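Local coordinates for protein putative endo-1,4-beta-xylanase (Bacteroides thetaiotaomicron VPI-5482, PDB 5MSX) that probably hydrolyses glycosidic bonds of plant pectin as a calcium-containing family 43 glycoside hydrolase, likely acting as an arabinofuranosidase, at residues L214-Y227 and D244-P258. Sequence-based numbering, arbitrary orientation.
With EDO (1,2-ethanediol), chain B.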
ATOM      1  N   LEU C 214     -19.604  10.503 -15.705  1.00 14.84           N
ATOM      2  CA  LEU C 214     -20.716  11.442 -15.563  1.00 15.41           C
ATOM      3  C   LEU C 214     -20.150  12.743 -15.043  1.00 14.80           C
ATOM      4  O   LEU C 214     -19.325  12.725 -14.124  1.00 15.88           O
ATOM      5  CB  LEU C 214     -21.753  10.918 -14.531  1.00 15.81           C
ATOM      6  CG  LEU C 214     -22.674   9.744 -14.903  1.00 16.15           C
ATOM      7  CD1 LEU C 214     -21.921   8.502 -15.318  1.00 16.31           C
ATOM      8  CD2 LEU C 214     -23.569   9.439 -13.709  1.00 16.52           C
ATOM      9  N   TYR C 215     -20.629  13.854 -15.592  1.00 14.25           N
ATOM     10  CA  TYR C 215     -20.109  15.172 -15.274  1.00 14.84           C
ATOM     11  C   TYR C 215     -21.268  16.189 -15.233  1.00 14.31           C
ATOM     12  O   TYR C 215     -22.236  16.067 -15.986  1.00 13.48           O
ATOM     13  CB  TYR C 215     -19.034  15.537 -16.312  1.00 15.40           C
ATOM     14  CG  TYR C 215     -19.531  15.634 -17.746  1.00 16.47           C
ATOM     15  CD1 TYR C 215     -19.677  14.503 -18.535  1.00 16.80           C
ATOM     16  CD2 TYR C 215     -19.851  16.866 -18.309  1.00 17.57           C
ATOM     17  CE1 TYR C 215     -20.162  14.591 -19.830  1.00 17.40           C
ATOM     18  CE2 TYR C 215     -20.326  16.967 -19.619  1.00 18.37           C
ATOM     19  CZ  TYR C 215     -20.480  15.842 -20.369  1.00 18.18           C
ATOM     20  OH  TYR C 215     -20.969  15.958 -21.651  1.00 18.01           O
ATOM     21  N   THR C 216     -21.196  17.160 -14.337  1.00 14.05           N
ATOM     22  CA  THR C 216     -22.231  18.207 -14.284  1.00 14.36           C
ATOM     23  C   THR C 216     -22.025  19.261 -15.334  1.00 15.30           C
ATOM     24  O   THR C 216     -20.900  19.473 -15.821  1.00 15.16           O
ATOM     25  CB  THR C 216     -22.344  18.939 -12.911  1.00 14.42           C
ATOM     26  OG1 THR C 216     -21.223  19.838 -12.686  1.00 13.50           O
ATOM     27  CG2 THR C 216     -22.496  17.947 -11.803  1.00 14.63           C
ATOM     28  N   ILE C 217     -23.154  19.852 -15.718  1.00 16.24           N
ATOM     29  CA  ILE C 217     -23.260  21.030 -16.559  0.50 17.65           C
ATOM     30  C   ILE C 217     -24.215  22.027 -15.844  1.00 18.47           C
ATOM     31  O   ILE C 217     -25.157  21.598 -15.180  1.00 17.81           O
ATOM     32  CB  ILE C 217     -23.811  20.584 -17.928  0.50 18.39           C
ATOM     33  CG1 ILE C 217     -22.728  19.839 -18.719  0.50 19.12           C
ATOM     34  CG2 ILE C 217     -24.373  21.725 -18.740  0.50 18.93           C
ATOM     35  CD1 ILE C 217     -21.371  20.514 -18.714  0.50 18.94           C
ATOM     36  N   GLY C 218     -23.980  23.337 -15.994  1.00 20.30           N
ATOM     37  CA  GLY C 218     -24.819  24.364 -15.364  1.00 18.94           C
ATOM     38  C   GLY C 218     -24.575  24.471 -13.877  1.00 19.99           C
ATOM     39  O   GLY C 218     -23.573  23.988 -13.340  1.00 20.19           O
ATOM     40  N   GLY C 219     -25.515  25.119 -13.213  1.00 20.01           N
ATOM     41  CA  GLY C 219     -25.479  25.336 -11.769  1.00 19.44           C
ATOM     42  C   GLY C 219     -26.862  25.829 -11.326  1.00 19.19           C
ATOM     43  O   GLY C 219     -27.692  26.175 -12.169  1.00 18.19           O
ATOM     44  N   ASP C 220     -27.106  25.836 -10.022  1.00 19.63           N
ATOM     45  CA  ASP C 220     -28.405  26.270  -9.442  1.00 21.32           C
ATOM     46  C   ASP C 220     -29.516  25.440 -10.073  1.00 20.53           C
ATOM     47  O   ASP C 220     -29.326  24.228 -10.233  1.00 18.49           O
ATOM     48  CB  ASP C 220     -28.600  27.801  -9.591  1.00 23.43           C
ATOM     49  CG  ASP C 220     -27.430  28.595  -9.005  1.00 25.53           C
ATOM     50  OD1 ASP C 220     -27.045  28.329  -7.852  1.00 28.82           O
ATOM     51  OD2 ASP C 220     -26.857  29.445  -9.709  1.00 26.96           O
ATOM     52  N   GLU C 221     -30.636  26.061 -10.478  1.00 20.27           N
ATOM     53  CA  GLU C 221     -31.754  25.330 -11.071  1.00 20.34           C
ATOM     54  C   GLU C 221     -31.367  24.721 -12.395  1.00 20.10           C
ATOM     55  O   GLU C 221     -32.015  23.762 -12.804  1.00 18.08           O
ATOM     56  CB  GLU C 221     -32.999  26.214 -11.332  1.00 20.98           C
ATOM     57  CG  GLU C 221     -33.538  26.946 -10.124  1.00 20.44           C
ATOM     58  CD  GLU C 221     -33.039  28.381 -10.024  1.00 22.55           C
ATOM     59  OE1 GLU C 221     -31.801  28.608 -10.182  1.00 24.38           O
ATOM     60  OE2 GLU C 221     -33.870  29.300  -9.772  1.00 22.19           O
ATOM     61  N   LYS C 222     -30.343  25.265 -13.074  1.00 19.96           N
ATOM     62  CA  LYS C 222     -29.913  24.677 -14.373  1.00 21.79           C
ATOM     63  C   LYS C 222     -28.927  23.507 -14.284  1.00 19.04           C
ATOM     64  O   LYS C 222     -28.500  23.011 -15.297  1.00 19.29           O
ATOM     65  CB  LYS C 222     -29.361  25.743 -15.320  1.00 25.28           C
ATOM     66  CG  LYS C 222     -30.313  26.894 -15.614  1.00 30.89           C
ATOM     67  CD  LYS C 222     -31.470  26.486 -16.515  1.00 36.85           C
ATOM     68  CE  LYS C 222     -32.553  27.565 -16.544  1.00 41.14           C
ATOM     69  NZ  LYS C 222     -33.625  27.251 -17.538  1.00 44.64           N
ATOM     70  N   TYR C 223     -28.577  23.056 -13.084  1.00 18.44           N
ATOM     71  CA  TYR C 223     -27.715  21.875 -12.896  1.00 17.67           C
ATOM     72  C   TYR C 223     -28.279  20.668 -13.677  1.00 17.30           C
ATOM     73  O   TYR C 223     -29.494  20.409 -13.633  1.00 17.28           O
ATOM     74  CB  TYR C 223     -27.656  21.515 -11.425  1.00 20.09           C
ATOM     75  CG  TYR C 223     -26.336  21.598 -10.703  1.00 20.43           C
ATOM     76  CD1 TYR C 223     -25.134  21.223 -11.331  1.00 22.60           C
ATOM     77  CD2 TYR C 223     -26.290  21.932  -9.354  1.00 20.39           C
ATOM     78  CE1 TYR C 223     -23.929  21.230 -10.638  1.00 22.23           C
ATOM     79  CE2 TYR C 223     -25.075  21.919  -8.643  1.00 21.11           C
ATOM     80  CZ  TYR C 223     -23.908  21.559  -9.302  1.00 20.76           C
ATOM     81  OH  TYR C 223     -22.708  21.522  -8.658  1.00 21.48           O
ATOM     82  N   GLN C 224     -27.420  20.013 -14.454  1.00 15.30           N
ATOM     83  CA  GLN C 224     -27.717  18.751 -15.121  1.00 16.35           C
ATOM     84  C   GLN C 224     -26.502  17.819 -15.002  1.00 15.25           C
ATOM     85  O   GLN C 224     -25.348  18.276 -14.810  1.00 14.20           O
ATOM     86  CB  GLN C 224     -28.010  18.960 -16.591  1.00 16.99           C
ATOM     87  CG  GLN C 224     -29.143  19.924 -16.888  1.00 18.00           C
ATOM     88  CD  GLN C 224     -29.274  20.219 -18.381  1.00 19.40           C
ATOM     89  OE1 GLN C 224     -28.374  20.741 -18.979  1.00 20.87           O
ATOM     90  NE2 GLN C 224     -30.381  19.853 -18.967  1.00 19.80           N
ATOM     91  N   TYR C 225     -26.765  16.524 -15.092  1.00 14.76           N
ATOM     92  CA  TYR C 225     -25.691  15.547 -15.321  1.00 13.98           C
ATOM     93  C   TYR C 225     -25.793  15.067 -16.757  1.00 14.24           C
ATOM     94  O   TYR C 225     -26.881  14.741 -17.267  1.00 13.20           O
ATOM     95  CB  TYR C 225     -25.748  14.364 -14.338  1.00 13.13           C
ATOM     96  CG  TYR C 225     -24.864  14.464 -13.125  1.00 12.53           C
ATOM     97  CD1 TYR C 225     -23.498  14.249 -13.221  1.00 12.78           C
ATOM     98  CD2 TYR C 225     -25.385  14.784 -11.857  1.00 12.92           C
ATOM     99  CE1 TYR C 225     -22.663  14.334 -12.106  1.00 12.54           C
ATOM    100  CE2 TYR C 225     -24.559  14.876 -10.734  1.00 12.11           C
ATOM    101  CZ  TYR C 225     -23.186  14.631 -10.868  1.00 12.92           C
ATOM    102  OH  TYR C 225     -22.331  14.712  -9.779  1.00 11.53           O
ATOM    103  N   ALA C 226     -24.621  15.021 -17.389  1.00 14.38           N
ATOM    104  CA  ALA C 226     -24.424  14.387 -18.681  1.00 15.04           C
ATOM    105  C   ALA C 226     -23.379  13.296 -18.519  1.00 15.33           C
ATOM    106  O   ALA C 226     -22.789  13.149 -17.428  1.00 15.58           O
ATOM    107  CB  ALA C 226     -23.985  15.420 -19.695  1.00 15.24           C
ATOM    108  N   TYR C 227     -23.154  12.497 -19.563  1.00 14.90           N
ATOM    109  CA  TYR C 227     -22.162  11.426 -19.468  1.00 15.10           C
ATOM    110  C   TYR C 227     -21.614  11.003 -20.826  1.00 15.11           C
ATOM    111  O   TYR C 227     -22.160  11.345 -21.863  1.00 14.06           O
ATOM    112  CB  TYR C 227     -22.692  10.197 -18.702  1.00 15.03           C
ATOM    113  CG  TYR C 227     -23.478   9.251 -19.547  1.00 15.87           C
ATOM    114  CD1 TYR C 227     -24.731   9.607 -20.035  1.00 15.67           C
ATOM    115  CD2 TYR C 227     -22.980   7.992 -19.889  1.00 16.50           C
ATOM    116  CE1 TYR C 227     -25.482   8.743 -20.809  1.00 16.45           C
ATOM    117  CE2 TYR C 227     -23.725   7.125 -20.683  1.00 16.32           C
ATOM    118  CZ  TYR C 227     -24.984   7.508 -21.128  1.00 17.39           C
ATOM    119  OH  TYR C 227     -25.751   6.653 -21.906  1.00 17.65           O
ATOM    120  N   ASP C 244     -27.573  11.702 -23.912  1.00 24.77           N
ATOM    121  CA  ASP C 244     -26.475  11.886 -22.943  1.00 24.07           C
ATOM    122  C   ASP C 244     -26.833  12.701 -21.661  1.00 22.80           C
ATOM    123  O   ASP C 244     -26.033  12.753 -20.735  1.00 21.76           O
ATOM    124  CB  ASP C 244     -25.214  12.467 -23.643  1.00 24.31           C
ATOM    125  CG  ASP C 244     -25.372  13.952 -24.055  1.00 25.19           C
ATOM    126  OD1 ASP C 244     -26.515  14.373 -24.362  1.00 24.99           O
ATOM    127  OD2 ASP C 244     -24.358  14.694 -24.047  1.00 23.59           O
ATOM    128  N   ILE C 245     -28.015  13.318 -21.604  1.00 21.30           N
ATOM    129  CA  ILE C 245     -28.444  14.046 -20.411  1.00 22.06           C
ATOM    130  C   ILE C 245     -29.221  13.088 -19.515  1.00 21.54           C
ATOM    131  O   ILE C 245     -30.296  12.639 -19.854  1.00 20.29           O
ATOM    132  CB  ILE C 245     -29.321  15.258 -20.734  1.00 22.97           C
ATOM    133  CG1 ILE C 245     -28.547  16.284 -21.588  1.00 26.00           C
ATOM    134  CG2 ILE C 245     -29.814  15.916 -19.458  1.00 23.64           C
ATOM    135  CD1 ILE C 245     -27.594  17.184 -20.846  1.00 28.60           C
ATOM    136  N   ILE C 246     -28.671  12.792 -18.355  1.00 21.53           N
ATOM    137  CA  ILE C 246     -29.290  11.806 -17.496  1.00 22.99           C
ATOM    138  C   ILE C 246     -30.050  12.382 -16.303  1.00 20.24           C
ATOM    139  O   ILE C 246     -30.849  11.675 -15.756  1.00 19.75           O
ATOM    140  CB  ILE C 246     -28.339  10.677 -17.095  1.00 25.64           C
ATOM    141  CG1 ILE C 246     -27.161  11.185 -16.290  1.00 27.30           C
ATOM    142  CG2 ILE C 246     -27.860   9.932 -18.343  1.00 28.85           C
ATOM    143  CD1 ILE C 246     -26.127  10.113 -16.042  1.00 29.50           C
ATOM    144  N   SER C 247     -29.800  13.629 -15.911  1.00 18.44           N
ATOM    145  CA  SER C 247     -30.614  14.304 -14.901  1.00 18.53           C
ATOM    146  C   SER C 247     -30.776  15.737 -15.289  1.00 18.29           C
ATOM    147  O   SER C 247     -29.835  16.351 -15.783  1.00 19.65           O
ATOM    148  CB  SER C 247     -30.037  14.190 -13.490  1.00 18.95           C
ATOM    149  OG  SER C 247     -28.892  14.988 -13.301  1.00 18.80           O
ATOM    150  N   THR C 248     -31.987  16.252 -15.116  1.00 18.36           N
ATOM    151  CA  THR C 248     -32.326  17.620 -15.485  1.00 18.41           C
ATOM    152  C   THR C 248     -33.603  18.037 -14.752  1.00 18.09           C
ATOM    153  O   THR C 248     -34.351  17.179 -14.299  1.00 18.55           O
ATOM    154  CB  THR C 248     -32.496  17.772 -17.023  1.00 19.49           C
ATOM    155  OG1 THR C 248     -32.579  19.160 -17.346  1.00 21.56           O
ATOM    156  CG2 THR C 248     -33.777  17.059 -17.558  1.00 20.13           C
ATOM    157  N   THR C 249     -33.842  19.338 -14.625  1.00 17.28           N
ATOM    158  CA  THR C 249     -35.071  19.852 -14.005  1.00 17.83           C
ATOM    159  C   THR C 249     -36.325  19.166 -14.578  1.00 17.88           C
ATOM    160  O   THR C 249     -36.435  18.972 -15.794  1.00 17.59           O
ATOM    161  CB  THR C 249     -35.165  21.386 -14.137  1.00 17.82           C
ATOM    162  OG1 THR C 249     -34.174  21.980 -13.288  1.00 15.83           O
ATOM    163  CG2 THR C 249     -36.600  21.929 -13.760  1.00 17.97           C
ATOM    164  N   ASN C 250     -37.198  18.712 -13.677  1.00 19.30           N
ATOM    165  CA  ASN C 250     -38.524  18.182 -14.028  1.00 20.24           C
ATOM    166  C   ASN C 250     -39.563  19.157 -13.442  1.00 21.59           C
ATOM    167  O   ASN C 250     -39.880  19.134 -12.221  1.00 19.43           O
ATOM    168  CB  ASN C 250     -38.696  16.788 -13.467  1.00 20.99           C
ATOM    169  CG  ASN C 250     -40.021  16.149 -13.880  1.00 22.81           C
ATOM    170  OD1 ASN C 250     -41.055  16.817 -13.962  1.00 22.31           O
ATOM    171  ND2 ASN C 250     -39.999  14.844 -14.084  1.00 23.27           N
ATOM    172  N   TYR C 251     -40.064  20.027 -14.314  1.00 22.40           N
ATOM    173  CA  TYR C 251     -40.960  21.115 -13.934  0.50 24.53           C
ATOM    174  C   TYR C 251     -42.260  20.563 -13.346  1.00 25.61           C
ATOM    175  O   TYR C 251     -42.723  21.022 -12.311  1.00 25.89           O
ATOM    176  CB  TYR C 251     -41.249  22.021 -15.148  0.50 25.14           C
ATOM    177  CG  TYR C 251     -40.073  22.890 -15.525  0.50 25.71           C
ATOM    178  CD1 TYR C 251     -39.814  24.063 -14.825  0.50 26.99           C
ATOM    179  CD2 TYR C 251     -39.205  22.540 -16.561  0.50 26.77           C
ATOM    180  CE1 TYR C 251     -38.733  24.867 -15.144  0.50 26.14           C
ATOM    181  CE2 TYR C 251     -38.119  23.347 -16.882  0.50 26.01           C
ATOM    182  CZ  TYR C 251     -37.902  24.502 -16.161  0.50 26.11           C
ATOM    183  OH  TYR C 251     -36.856  25.323 -16.437  0.50 28.37           O
ATOM    184  N   GLU C 252     -42.822  19.565 -14.026  1.00 25.02           N
ATOM    185  CA  GLU C 252     -44.051  18.882 -13.599  1.00 27.01           C
ATOM    186  C   GLU C 252     -43.997  18.323 -12.168  1.00 29.41           C
ATOM    187  O   GLU C 252     -44.966  18.434 -11.426  1.00 31.47           O
ATOM    188  CB  GLU C 252     -44.376  17.728 -14.555  1.00 26.01           C
ATOM    189  N   ARG C 253     -42.882  17.697 -11.795  1.00 27.22           N
ATOM    190  CA  ARG C 253     -42.695  17.174 -10.440  1.00 24.99           C
ATOM    191  C   ARG C 253     -42.088  18.166  -9.472  1.00 22.11           C
ATOM    192  O   ARG C 253     -41.967  17.874  -8.299  1.00 22.29           O
ATOM    193  CB  ARG C 253     -41.869  15.886 -10.458  1.00 26.68           C
ATOM    194  CG  ARG C 253     -42.631  14.743 -11.110  1.00 29.12           C
ATOM    195  CD  ARG C 253     -41.858  13.445 -11.095  1.00 30.70           C
ATOM    196  NE  ARG C 253     -42.316  12.577 -12.177  1.00 34.29           N
ATOM    197  CZ  ARG C 253     -41.620  11.592 -12.752  1.00 36.16           C
ATOM    198  NH1 ARG C 253     -40.372  11.302 -12.390  1.00 35.15           N
ATOM    199  NH2 ARG C 253     -42.180  10.890 -13.738  1.00 37.76           N
ATOM    200  N   GLY C 254     -41.743  19.353  -9.922  1.00 20.14           N
ATOM    201  CA  GLY C 254     -41.163  20.364  -9.015  1.00 19.76           C
ATOM    202  C   GLY C 254     -39.771  19.963  -8.493  1.00 19.82           C
ATOM    203  O   GLY C 254     -39.484  20.122  -7.292  1.00 17.54           O
ATOM    204  N   ILE C 255     -38.920  19.439  -9.387  1.00 18.75           N
ATOM    205  CA  ILE C 255     -37.552  19.009  -9.030  1.00 19.30           C
ATOM    206  C   ILE C 255     -36.548  19.783  -9.863  1.00 18.87           C
ATOM    207  O   ILE C 255     -36.441  19.559 -11.062  1.00 19.46           O
ATOM    208  CB  ILE C 255     -37.375  17.484  -9.183  1.00 20.12           C
ATOM    209  CG1 ILE C 255     -38.315  16.771  -8.189  1.00 20.78           C
ATOM    210  CG2 ILE C 255     -35.911  17.057  -8.937  1.00 20.27           C
ATOM    211  CD1 ILE C 255     -38.567  15.313  -8.514  1.00 22.57           C
ATOM    212  N   PHE C 256     -35.841  20.711  -9.214  1.00 17.73           N
ATOM    213  CA  PHE C 256     -34.996  21.698  -9.878  1.00 17.54           C
ATOM    214  C   PHE C 256     -33.502  21.451  -9.633  1.00 17.18           C
ATOM    215  O   PHE C 256     -33.067  21.294  -8.485  1.00 15.34           O
ATOM    216  CB  PHE C 256     -35.359  23.101  -9.370  1.00 19.29           C
ATOM    217  CG  PHE C 256     -36.742  23.544  -9.757  1.00 20.41           C
ATOM    218  CD1 PHE C 256     -37.836  23.249  -8.950  1.00 20.80           C
ATOM    219  CD2 PHE C 256     -36.954  24.244 -10.940  1.00 21.26           C
ATOM    220  CE1 PHE C 256     -39.120  23.653  -9.312  1.00 21.76           C
ATOM    221  CE2 PHE C 256     -38.237  24.643 -11.314  1.00 22.39           C
ATOM    222  CZ  PHE C 256     -39.317  24.363 -10.490  1.00 22.30           C
ATOM    223  N   GLY C 257     -32.729  21.429 -10.715  1.00 16.85           N
ATOM    224  CA  GLY C 257     -31.275  21.462 -10.636  1.00 16.30           C
ATOM    225  C   GLY C 257     -30.715  20.228  -9.952  1.00 15.76           C
ATOM    226  O   GLY C 257     -30.072  20.355  -8.911  1.00 15.20           O
ATOM    227  N   PRO C 258     -30.993  19.025 -10.513  1.00 16.35           N
ATOM    228  CA  PRO C 258     -30.473  17.763  -9.989  1.00 16.03           C
ATOM    229  C   PRO C 258     -28.990  17.571 -10.259  1.00 15.96           C
ATOM    230  O   PRO C 258     -28.590  16.914 -11.238  1.00 16.91           O
ATOM    231  CB  PRO C 258     -31.318  16.701 -10.699  1.00 16.09           C
ATOM    232  CG  PRO C 258     -31.655  17.314 -11.974  1.00 16.01           C
ATOM    233  CD  PRO C 258     -31.899  18.780 -11.652  1.00 15.89           C
TER
HETATM  234  C1  EDO B 509     -30.875  15.226 -25.317  1.00 42.67           C
HETATM  235  O1  EDO B 509     -31.551  14.140 -25.944  1.00 44.98           O
HETATM  236  C2  EDO B 509     -29.711  14.657 -24.545  1.00 41.44           C
HETATM  237  O2  EDO B 509     -30.133  13.661 -23.600  1.00 39.28           O
HETATM  238  O   HOH W   1     -22.190  13.843 -22.895  1.00 23.80           O
HETATM  239  O   HOH W   2     -29.657  22.893  -7.898  1.00 16.84           O
HETATM  240  O   HOH W   3     -31.754  21.365 -14.966  1.00 17.86           O
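The Tyr225 ring meets Ser247 OG and Tyr215 N at its edge, while Thr216 CG2 lies 3.5 Å above the ring plane on one face, offset toward the rim. A small hydroxyl suits this spot: Ser247 OG also donates to Pro258 O (2.8 Å), in the carbonyl plane, and the ring's own hydroxyl bonds Gly201 O. Gly219 CA rests against one face of the Tyr223 ring, with Thr216 OG1 and a water at the edge; this side chain lies beside Glu200, the predicted proton donor. Tyr223 CB packs 3.6 Å from Gly257 C. Thr249 CG2 sits over the centre of the Tyr251 ring. At Tyr227 the ring edge faces Asp244 O, and Ile246 CG2 approaches obliquely, 3.6 Å from Tyr227 CD1. With chi1 at 63°, Ile246 CG1 sits between backbone N and carbonyl carbon, sending CD1 to Leu214 CD2; the branched chain thus serves two apolar partners. The short, loosely bonded strand 245-247 forms an edge of a four-stranded antiparallel sheet within the chain, consistent with one blade of the five-bladed beta-propeller of family 43. A classic beta bulge sets Ile246 and Ser247 both opposite Tyr225, whose O accepts from Ile246 N (2.9 Å) and, weakly, from Ser247 N. Next to the bulge, Gln224 extends past CG so that NE2 donates to Thr248 OG1 at 2.8 Å and 162°, close to the amide plane. Gly257, lacking a CB, suits both its positive phi and the close approach of its CA to Asp220 O (3.4 Å); the water at the Tyr223 edge bridges Asp220 O and Gly257 O.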